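Local coordinates for protein enoyl-CoA hydratase/isomerase (Mycobacterium abscessus, PDB 3QXZ) that probably hydrates or isomerises the double bond of fatty enoyl-CoA thioesters, as a member of the crotonase family, at residues 15-20 with 199-204; 117-122 with 147-152; 122-127 with 190-195. All blocks are in the same frame, centred on the assembly; numbering follows the deposited sequence.

Contact 1 of 3, residues 15-20 with 199-204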
loop_
_atom_site.group_PDB
_atom_site.type_symbol
_atom_site.label_atom_id
_atom_site.label_comp_id
_atom_site.label_asym_id
_atom_site.label_seq_id
_atom_site.Cartn_x
_atom_site.Cartn_y
_atom_site.Cartn_z
ATOM N N ASP A 15 -23.124 -1.405 26.001
ATOM C CA ASP A 15 -22.892 -2.785 25.566
ATOM C C ASP A 15 -21.519 -2.971 24.912
ATOM O O ASP A 15 -21.399 -3.585 23.865
ATOM C CB ASP A 15 -24.015 -3.264 24.630
ATOM C CG ASP A 15 -25.392 -3.186 25.279
ATOM O OD1 ASP A 15 -25.482 -3.334 26.515
ATOM O OD2 ASP A 15 -26.379 -2.959 24.546
ATOM N N GLY A 16 -20.496 -2.415 25.549
ATOM C CA GLY A 16 -19.128 -2.609 25.101
ATOM C C GLY A 16 -18.635 -1.666 24.017
ATOM O O GLY A 16 -17.476 -1.761 23.640
ATOM N N VAL A 17 -19.497 -0.773 23.523
ATOM C CA VAL A 17 -19.132 0.146 22.444
ATOM C C VAL A 17 -19.233 1.587 22.937
ATOM O O VAL A 17 -20.282 2.015 23.447
ATOM C CB VAL A 17 -19.984 -0.093 21.167
ATOM C CG1 VAL A 17 -19.650 0.945 20.072
ATOM C CG2 VAL A 17 -19.804 -1.532 20.657
ATOM N N ALA A 18 -18.130 2.328 22.812
ATOM C CA ALA A 18 -18.101 3.747 23.136
ATOM C C ALA A 18 -18.236 4.564 21.864
ATOM O O ALA A 18 -17.499 4.335 20.898
ATOM C CB ALA A 18 -16.804 4.122 23.870
ATOM N N VAL A 19 -19.169 5.505 21.848
ATOM C CA VAL A 19 -19.330 6.410 20.720
ATOM C C VAL A 19 -18.907 7.803 21.158
ATOM O O VAL A 19 -19.453 8.364 22.128
ATOM C CB VAL A 19 -20.797 6.431 20.176
ATOM C CG1 VAL A 19 -20.903 7.374 18.982
ATOM C CG2 VAL A 19 -21.238 5.030 19.778
ATOM N N LEU A 20 -17.910 8.349 20.460
ATOM C CA LEU A 20 -17.467 9.724 20.603
ATOM C C LEU A 20 -18.001 10.551 19.454
ATOM O O LEU A 20 -17.805 10.186 18.276
ATOM C CB LEU A 20 -15.946 9.793 20.616
ATOM C CG LEU A 20 -15.243 9.129 21.798
ATOM C CD1 LEU A 20 -13.762 9.132 21.564
ATOM C CD2 LEU A 20 -15.575 9.874 23.109
ATOM N N ASP A 199 -20.428 -6.390 16.538
ATOM C CA ASP A 199 -19.916 -7.698 16.155
ATOM C C ASP A 199 -18.523 -7.974 16.742
ATOM O O ASP A 199 -18.261 -9.086 17.182
ATOM C CB ASP A 199 -19.899 -7.852 14.635
ATOM C CG ASP A 199 -19.313 -9.165 14.202
ATOM O OD1 ASP A 199 -19.912 -10.241 14.468
ATOM O OD2 ASP A 199 -18.204 -9.131 13.635
ATOM N N ILE A 200 -17.644 -6.967 16.757
ATOM C CA ILE A 200 -16.358 -7.137 17.422
ATOM C C ILE A 200 -16.565 -7.375 18.926
ATOM O O ILE A 200 -15.986 -8.307 19.506
ATOM C CB ILE A 200 -15.413 -5.906 17.200
ATOM C CG1 ILE A 200 -15.002 -5.813 15.734
ATOM C CG2 ILE A 200 -14.161 -6.007 18.059
ATOM C CD1 ILE A 200 -14.434 -4.455 15.342
ATOM N N ALA A 201 -17.417 -6.555 19.544
ATOM C CA ALA A 201 -17.603 -6.641 20.995
ATOM C C ALA A 201 -18.159 -7.995 21.407
ATOM O O ALA A 201 -17.785 -8.528 22.454
ATOM C CB ALA A 201 -18.512 -5.550 21.483
ATOM N N THR A 202 -19.020 -8.557 20.566
ATOM C CA THR A 202 -19.648 -9.848 20.861
ATOM C C THR A 202 -18.760 -11.019 20.448
ATOM O O THR A 202 -18.538 -11.945 21.234
ATOM C CB THR A 202 -20.994 -9.935 20.146
ATOM O OG1 THR A 202 -21.802 -8.843 20.602
ATOM C CG2 THR A 202 -21.697 -11.267 20.468
ATOM N N ASN A 203 -18.227 -10.982 19.226
ATOM C CA ASN A 203 -17.674 -12.179 18.602
ATOM C C ASN A 203 -16.174 -12.242 18.444
ATOM O O ASN A 203 -15.661 -13.271 17.993
ATOM C CB ASN A 203 -18.339 -12.409 17.250
ATOM C CG ASN A 203 -19.810 -12.691 17.399
ATOM O OD1 ASN A 203 -20.202 -13.579 18.156
ATOM N ND2 ASN A 203 -20.626 -11.916 16.726
ATOM N N VAL A 204 -15.475 -11.178 18.842
ATOM C CA VAL A 204 -14.007 -11.152 18.747
ATOM C C VAL A 204 -13.434 -11.120 20.162
ATOM O O VAL A 204 -13.862 -10.321 20.999
ATOM C CB VAL A 204 -13.537 -9.930 17.929
ATOM C CG1 VAL A 204 -12.005 -9.752 18.016
ATOM C CG2 VAL A 204 -14.016 -10.051 16.469
#
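Ala201 CB, the one side-chain atom of its residue, sits against the turn and first strand residue of 15-20, and Ala201 supplies all of the surface that 199-204 buries against 15-20. On the strand side it meets Val17 CG2 at 4.3 Å. Val17 has CG1 anti to its backbone N (chi1 176°), which leaves CG2 beside that N and directed at the helix. Two carbonyls complete the seat of the methyl: Asp15 O lies 4.2 Å from Ala201 CB, and Gly16 O is at the limit of contact. Lacking a side chain, Gly16 brings its CA to 6.0 Å from Ala201 CA.

The backbone angles of Asp15 (50/46) and Gly16 (85/-3) fit the two central positions of a type I' turn, here joining antiparallel strands 8-14 and 17-23. The last turns of helix 186-203 therefore cover the tip of a hairpin at the border of the main sheet of the crotonase fold, where Val17 also touches Ala197 and His198.

Facing another way, Asn203 ND2 donates to Asp199 OD1 over 2.9 Å (158° at the hydrogen), approaching from above the carboxylate plane. Asp199 OD2 forms a salt bridge with Arg137 NH1 of the second subunit.

Contact 2 of 3, residues 117-122 with 147-152; sequences ALHADI and HWTLPR
The backbones come nearest at Leu118 and Thr149, whose CA atoms are 6.5 Å apart, where a type I turn from Ala117 to Ala120, closed by a 3.1 Å bond from Ala120 N to Ala117 O, faces the helical residues around Thr149. Leu118 and Thr149 both direct CB at the opposing segment. Thr149 OG1 rests against the flank of Leu118, with CB and CD1 of Leu118 each 3.7 Å from it. The hydroxyl stands between its own backbone N and carbonyl carbon (chi1 56°), and its polar partner is Leu145 O, by a weak hydrogen bond; toward Leu118 it offers only van der Waals contact. The methyl branch, Thr149 CG2, lies 4.0 Å from Leu118 O and also approaches the His119 ring obliquely, near CD2. That ring is held by His119 NE2 bonding to Ala144 O and meets Phe95 edge-to-face.

Leu118 CD1 continues to Leu150 CD1 at 4.2 Å, the two chains crossing at a slant; further along, Leu118 touches Leu153 and Leu150 touches Leu179.

On the other side of 147-152, the Arg152 guanidinium lies over the rim of one face of the Trp148 indole, with Trp148 NE1 3.2 Å above the centre of the guanidinium plane. Arg152 NH1 also donates to Trp148 O (2.9 Å, 156° at the hydrogen); this bond, in the guanidinium plane, helps set its rotation, with a weak bond from Arg152 NE to Gln220 OE1.

Buried and largely apolar, the contact joins the turn after helix 112-117 to the end of helix 146-149 and the junction leading into helix 151-165. In the crotonase fold the helix equivalent to 112-117 usually begins at the oxyanion hole, and 112-117 probably occupies that place here.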
loop_
_atom_site.group_PDB
_atom_site.type_symbol
_atom_site.label_atom_id
_atom_site.label_comp_id
_atom_site.label_asym_id
_atom_site.label_seq_id
_atom_site.Cartn_x
_atom_site.Cartn_y
_atom_site.Cartn_z
ATOM N N ALA A 117 -9.209 11.431 11.102
ATOM C CA ALA A 117 -9.956 10.225 10.722
ATOM C C ALA A 117 -9.028 9.130 10.217
ATOM O O ALA A 117 -9.309 7.928 10.413
ATOM C CB ALA A 117 -11.012 10.557 9.684
ATOM N N LEU A 118 -7.909 9.536 9.607
ATOM C CA LEU A 118 -6.923 8.561 9.123
ATOM C C LEU A 118 -6.231 7.802 10.255
ATOM O O LEU A 118 -5.545 6.823 9.986
ATOM C CB LEU A 118 -5.879 9.215 8.223
ATOM C CG LEU A 118 -6.377 9.869 6.940
ATOM C CD1 LEU A 118 -5.165 10.443 6.192
ATOM C CD2 LEU A 118 -7.187 8.916 6.027
ATOM N N HIS A 119 -6.399 8.220 11.519
ATOM C CA HIS A 119 -5.798 7.456 12.624
ATOM C C HIS A 119 -6.592 6.196 12.928
ATOM O O HIS A 119 -6.053 5.283 13.567
ATOM C CB HIS A 119 -5.739 8.277 13.906
ATOM C CG HIS A 119 -4.798 9.430 13.854
ATOM N ND1 HIS A 119 -4.602 10.248 14.939
ATOM C CD2 HIS A 119 -4.003 9.897 12.865
ATOM C CE1 HIS A 119 -3.712 11.177 14.622
ATOM N NE2 HIS A 119 -3.340 10.991 13.370
ATOM N N ALA A 120 -7.870 6.156 12.545
ATOM C CA ALA A 120 -8.729 5.022 12.887
ATOM C C ALA A 120 -8.311 3.757 12.125
ATOM O O ALA A 120 -7.701 3.824 11.048
ATOM C CB ALA A 120 -10.205 5.342 12.597
ATOM N N ASP A 121 -8.636 2.596 12.689
ATOM C CA ASP A 121 -8.357 1.332 11.997
ATOM C C ASP A 121 -9.173 1.184 10.727
ATOM O O ASP A 121 -8.690 0.671 9.709
ATOM C CB ASP A 121 -8.657 0.173 12.943
ATOM C CG ASP A 121 -7.865 0.254 14.212
ATOM O OD1 ASP A 121 -6.619 0.379 14.116
ATOM O OD2 ASP A 121 -8.472 0.211 15.307
ATOM N N ILE A 122 -10.420 1.627 10.816
ATOM C CA ILE A 122 -11.439 1.359 9.803
ATOM C C ILE A 122 -12.218 2.659 9.588
ATOM O O ILE A 122 -12.515 3.379 10.553
ATOM C CB ILE A 122 -12.373 0.235 10.302
ATOM C CG1 ILE A 122 -11.588 -1.083 10.470
ATOM C CG2 ILE A 122 -13.629 0.071 9.381
ATOM C CD1 ILE A 122 -12.267 -2.138 11.411
ATOM N N HIS A 147 1.457 12.386 6.548
ATOM C CA HIS A 147 2.576 11.986 5.669
ATOM C C HIS A 147 2.939 10.502 5.826
ATOM O O HIS A 147 3.594 9.947 4.943
ATOM C CB HIS A 147 3.844 12.827 5.929
ATOM C CG HIS A 147 3.700 14.299 5.641
ATOM N ND1 HIS A 147 3.170 15.190 6.553
ATOM C CD2 HIS A 147 4.066 15.037 4.561
ATOM C CE1 HIS A 147 3.199 16.418 6.035
ATOM N NE2 HIS A 147 3.733 16.355 4.824
ATOM N N TRP A 148 2.574 9.929 6.976
ATOM C CA TRP A 148 2.860 8.549 7.326
ATOM C C TRP A 148 1.638 7.632 7.157
ATOM O O TRP A 148 1.759 6.519 6.606
ATOM C CB TRP A 148 3.358 8.556 8.791
ATOM C CG TRP A 148 3.771 7.238 9.371
ATOM C CD1 TRP A 148 5.001 6.658 9.292
ATOM C CD2 TRP A 148 2.946 6.349 10.116
ATOM N NE1 TRP A 148 4.970 5.423 9.915
ATOM C CE2 TRP A 148 3.735 5.220 10.448
ATOM C CE3 TRP A 148 1.626 6.405 10.565
ATOM C CZ2 TRP A 148 3.230 4.149 11.189
ATOM C CZ3 TRP A 148 1.133 5.334 11.315
ATOM C CH2 TRP A 148 1.948 4.229 11.614
ATOM N N THR A 149 0.461 8.073 7.599
ATOM C CA THR A 149 -0.728 7.216 7.493
ATOM C C THR A 149 -1.163 7.078 6.040
ATOM O O THR A 149 -1.562 5.984 5.609
ATOM C CB THR A 149 -1.921 7.764 8.284
ATOM O OG1 THR A 149 -2.177 9.103 7.825
ATOM C CG2 THR A 149 -1.664 7.751 9.806
ATOM N N LEU A 150 -1.090 8.147 5.262
ATOM C CA LEU A 150 -1.763 8.118 3.963
ATOM C C LEU A 150 -1.112 7.182 2.929
ATOM O O LEU A 150 -1.828 6.404 2.304
ATOM C CB LEU A 150 -1.967 9.544 3.409
ATOM C CG LEU A 150 -2.838 9.639 2.154
ATOM C CD1 LEU A 150 -4.234 9.041 2.360
ATOM C CD2 LEU A 150 -2.928 11.115 1.742
ATOM N N PRO A 151 0.223 7.222 2.748
ATOM C CA PRO A 151 0.788 6.265 1.772
ATOM C C PRO A 151 0.580 4.805 2.200
ATOM O O PRO A 151 0.545 3.911 1.334
ATOM C CB PRO A 151 2.278 6.642 1.706
ATOM C CG PRO A 151 2.548 7.362 3.018
ATOM C CD PRO A 151 1.256 8.119 3.310
ATOM N N ARG A 152 0.419 4.565 3.500
ATOM C CA ARG A 152 0.175 3.208 4.017
ATOM C C ARG A 152 -1.254 2.749 3.741
ATOM O O ARG A 152 -1.570 1.581 4.003
ATOM C CB ARG A 152 0.494 3.151 5.503
ATOM C CG ARG A 152 1.977 3.035 5.759
ATOM C CD ARG A 152 2.354 3.241 7.252
ATOM N NE ARG A 152 3.792 3.069 7.433
ATOM C CZ ARG A 152 4.704 3.952 7.057
ATOM N NH1 ARG A 152 4.345 5.135 6.561
ATOM N NH2 ARG A 152 5.985 3.674 7.163
#

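Contact 3 of 3, residues 122-127 with 190-195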
loop_
_atom_site.group_PDB
_atom_site.type_symbol
_atom_site.label_atom_id
_atom_site.label_comp_id
_atom_site.label_asym_id
_atom_site.label_seq_id
_atom_site.Cartn_x
_atom_site.Cartn_y
_atom_site.Cartn_z
ATOM N N ILE A 122 -10.420 1.627 10.816
ATOM C CA ILE A 122 -11.439 1.359 9.803
ATOM C C ILE A 122 -12.218 2.659 9.588
ATOM O O ILE A 122 -12.515 3.379 10.553
ATOM C CB ILE A 122 -12.373 0.235 10.302
ATOM C CG1 ILE A 122 -11.588 -1.083 10.470
ATOM C CG2 ILE A 122 -13.629 0.071 9.381
ATOM C CD1 ILE A 122 -12.267 -2.138 11.411
ATOM N N ARG A 123 -12.515 2.980 8.330
ATOM C CA ARG A 123 -13.312 4.165 7.975
ATOM C C ARG A 123 -14.486 3.776 7.089
ATOM O O ARG A 123 -14.326 3.061 6.101
ATOM C CB ARG A 123 -12.460 5.206 7.230
ATOM C CG ARG A 123 -11.693 6.146 8.152
ATOM C CD ARG A 123 -10.573 6.934 7.433
ATOM N NE ARG A 123 -9.566 6.010 6.911
ATOM C CZ ARG A 123 -8.711 5.336 7.664
ATOM N NH1 ARG A 123 -8.635 5.534 8.984
ATOM N NH2 ARG A 123 -7.948 4.433 7.086
ATOM N N ILE A 124 -15.655 4.295 7.454
ATOM C CA ILE A 124 -16.838 4.209 6.599
ATOM C C ILE A 124 -17.203 5.649 6.279
ATOM O O ILE A 124 -17.384 6.464 7.206
ATOM C CB ILE A 124 -17.991 3.486 7.320
ATOM C CG1 ILE A 124 -17.566 2.052 7.694
ATOM C CG2 ILE A 124 -19.258 3.464 6.424
ATOM C CD1 ILE A 124 -18.642 1.318 8.528
ATOM N N LEU A 125 -17.274 5.970 4.981
ATOM C CA LEU A 125 -17.512 7.357 4.531
ATOM C C LEU A 125 -18.872 7.555 3.871
ATOM O O LEU A 125 -19.363 6.690 3.148
ATOM C CB LEU A 125 -16.396 7.835 3.571
ATOM C CG LEU A 125 -15.167 8.511 4.184
ATOM C CD1 LEU A 125 -14.408 7.598 5.144
ATOM C CD2 LEU A 125 -14.217 8.986 3.062
ATOM N N ALA A 126 -19.429 8.732 4.110
ATOM C CA ALA A 126 -20.689 9.161 3.497
ATOM C C ALA A 126 -20.462 9.521 2.029
ATOM O O ALA A 126 -19.591 10.346 1.709
ATOM C CB ALA A 126 -21.222 10.363 4.241
ATOM N N GLU A 127 -21.300 8.967 1.145
ATOM C CA GLU A 127 -21.223 9.294 -0.287
ATOM C C GLU A 127 -21.384 10.784 -0.607
ATOM O O GLU A 127 -20.798 11.287 -1.573
ATOM C CB GLU A 127 -22.229 8.441 -1.077
ATOM C CG GLU A 127 -21.765 6.989 -1.193
ATOM C CD GLU A 127 -22.890 6.020 -1.550
ATOM O OE1 GLU A 127 -24.027 6.470 -1.806
ATOM O OE2 GLU A 127 -22.629 4.798 -1.572
ATOM N N LEU A 190 -23.311 5.711 10.351
ATOM C CA LEU A 190 -23.147 5.420 11.765
ATOM C C LEU A 190 -23.705 4.049 12.126
ATOM O O LEU A 190 -23.074 3.291 12.859
ATOM C CB LEU A 190 -23.761 6.525 12.637
ATOM C CG LEU A 190 -23.627 6.340 14.159
ATOM C CD1 LEU A 190 -22.169 6.117 14.636
ATOM C CD2 LEU A 190 -24.281 7.539 14.883
ATOM N N GLY A 191 -24.888 3.712 11.605
ATOM C CA GLY A 191 -25.484 2.405 11.860
ATOM C C GLY A 191 -24.596 1.263 11.394
ATOM O O GLY A 191 -24.489 0.242 12.071
ATOM N N ALA A 192 -23.954 1.422 10.233
ATOM C CA ALA A 192 -23.045 0.381 9.750
ATOM C C ALA A 192 -21.827 0.251 10.669
ATOM O O ALA A 192 -21.387 -0.856 10.978
ATOM C CB ALA A 192 -22.600 0.660 8.314
ATOM N N ALA A 193 -21.288 1.381 11.113
ATOM C CA ALA A 193 -20.152 1.365 12.028
ATOM C C ALA A 193 -20.518 0.673 13.355
ATOM O O ALA A 193 -19.742 -0.128 13.895
ATOM C CB ALA A 193 -19.640 2.779 12.264
ATOM N N LEU A 194 -21.715 0.961 13.862
ATOM C CA LEU A 194 -22.199 0.347 15.107
ATOM C C LEU A 194 -22.422 -1.161 14.958
ATOM O O LEU A 194 -22.083 -1.931 15.866
ATOM C CB LEU A 194 -23.466 1.055 15.637
ATOM C CG LEU A 194 -23.234 2.488 16.112
ATOM C CD1 LEU A 194 -24.537 3.204 16.393
ATOM C CD2 LEU A 194 -22.352 2.522 17.329
ATOM N N ARG A 195 -22.956 -1.604 13.820
ATOM C CA ARG A 195 -23.118 -3.048 13.607
ATOM C C ARG A 195 -21.754 -3.742 13.617
ATOM O O ARG A 195 -21.594 -4.828 14.205
ATOM C CB ARG A 195 -23.873 -3.346 12.305
ATOM C CG ARG A 195 -25.401 -3.120 12.424
ATOM C CD ARG A 195 -26.186 -3.633 11.206
ATOM N NE ARG A 195 -25.771 -3.004 9.947
ATOM C CZ ARG A 195 -26.185 -1.811 9.516
ATOM N NH1 ARG A 195 -27.047 -1.096 10.231
ATOM N NH2 ARG A 195 -25.735 -1.340 8.362
#
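Ile124 projects from strand 122-126 into helix 186-203, a helix laid across one face of the parallel part of the crotonase-fold sheet. Its CB points at the helix but, at 5.3 Å from Ala193 CB, is too far to touch it. From CB the chain divides. CG2 stands anti to the backbone N and stays 4.8 Å from Ala192 CB, just beyond contact. CG1 takes the place beside the backbone N (chi1 -60°) and likewise does not touch the methyls of Ala192 and Ala193. The extended second torsion (chi2 175°) then carries CD1 outward, and this terminal methyl makes every contact with 190-195.

CD1 lands against two small residues in succession on the helix: Ala192 CB lies 4.0 Å from it and Ala193 CB 4.1 Å. The two directions, measured at Ile124 CD1, open at about 80°, so CD1 sits over the backbone link between the two alanines, with both methyls on the helix side of it. The CA atoms of Ile124 and Ala193 are 7.0 Å apart. Val189 and Leu184 also touch Ile124, while Ala193 continues onto Ile102 and Ala104 of the neighbouring strand.

Side chains alternate along the strand, and Arg123 leaves on the other side of the sheet. There its NE bonds to Leu179 O and its NH1 to Ala120 O and Ala117 O, and its side chain packs on Ala157 of the second subunit. NE and NH1 are thus satisfied by backbone carbonyls, while the Ile124 side relies on apolar contact.

At the helix itself the nearest atom to Ile124 CD1 belongs to the backbone: Ala193 N, at 3.7 Å, with Ala193 CA next at 3.8 Å.

Helix 186-203 serves both contact 1 and contact 3, covering the same sheet at its hairpin end and over strand 122-126. Their centres are 14 Å apart, and Leu194 bridges them: its CD2 lies 3.7 Å from Val19 CG2. Contacts 2 and 3 share Ile122, with centres 16 Å apart; a probable hydrogen bond from Arg123 NH1 to Ala117 O (2.9 Å) ties strand to turn. Contacts 1 and 2 have centres 22 Å apart and nearest atoms about 5 Å apart, without touching. Potassium lies about 9 Å from Gly16 and about 12 Å from the Leu150 side chain; Leu46, Asp47, Asp49, Val52 and Thr99 form a potassium site. All three contacts reach the second subunit.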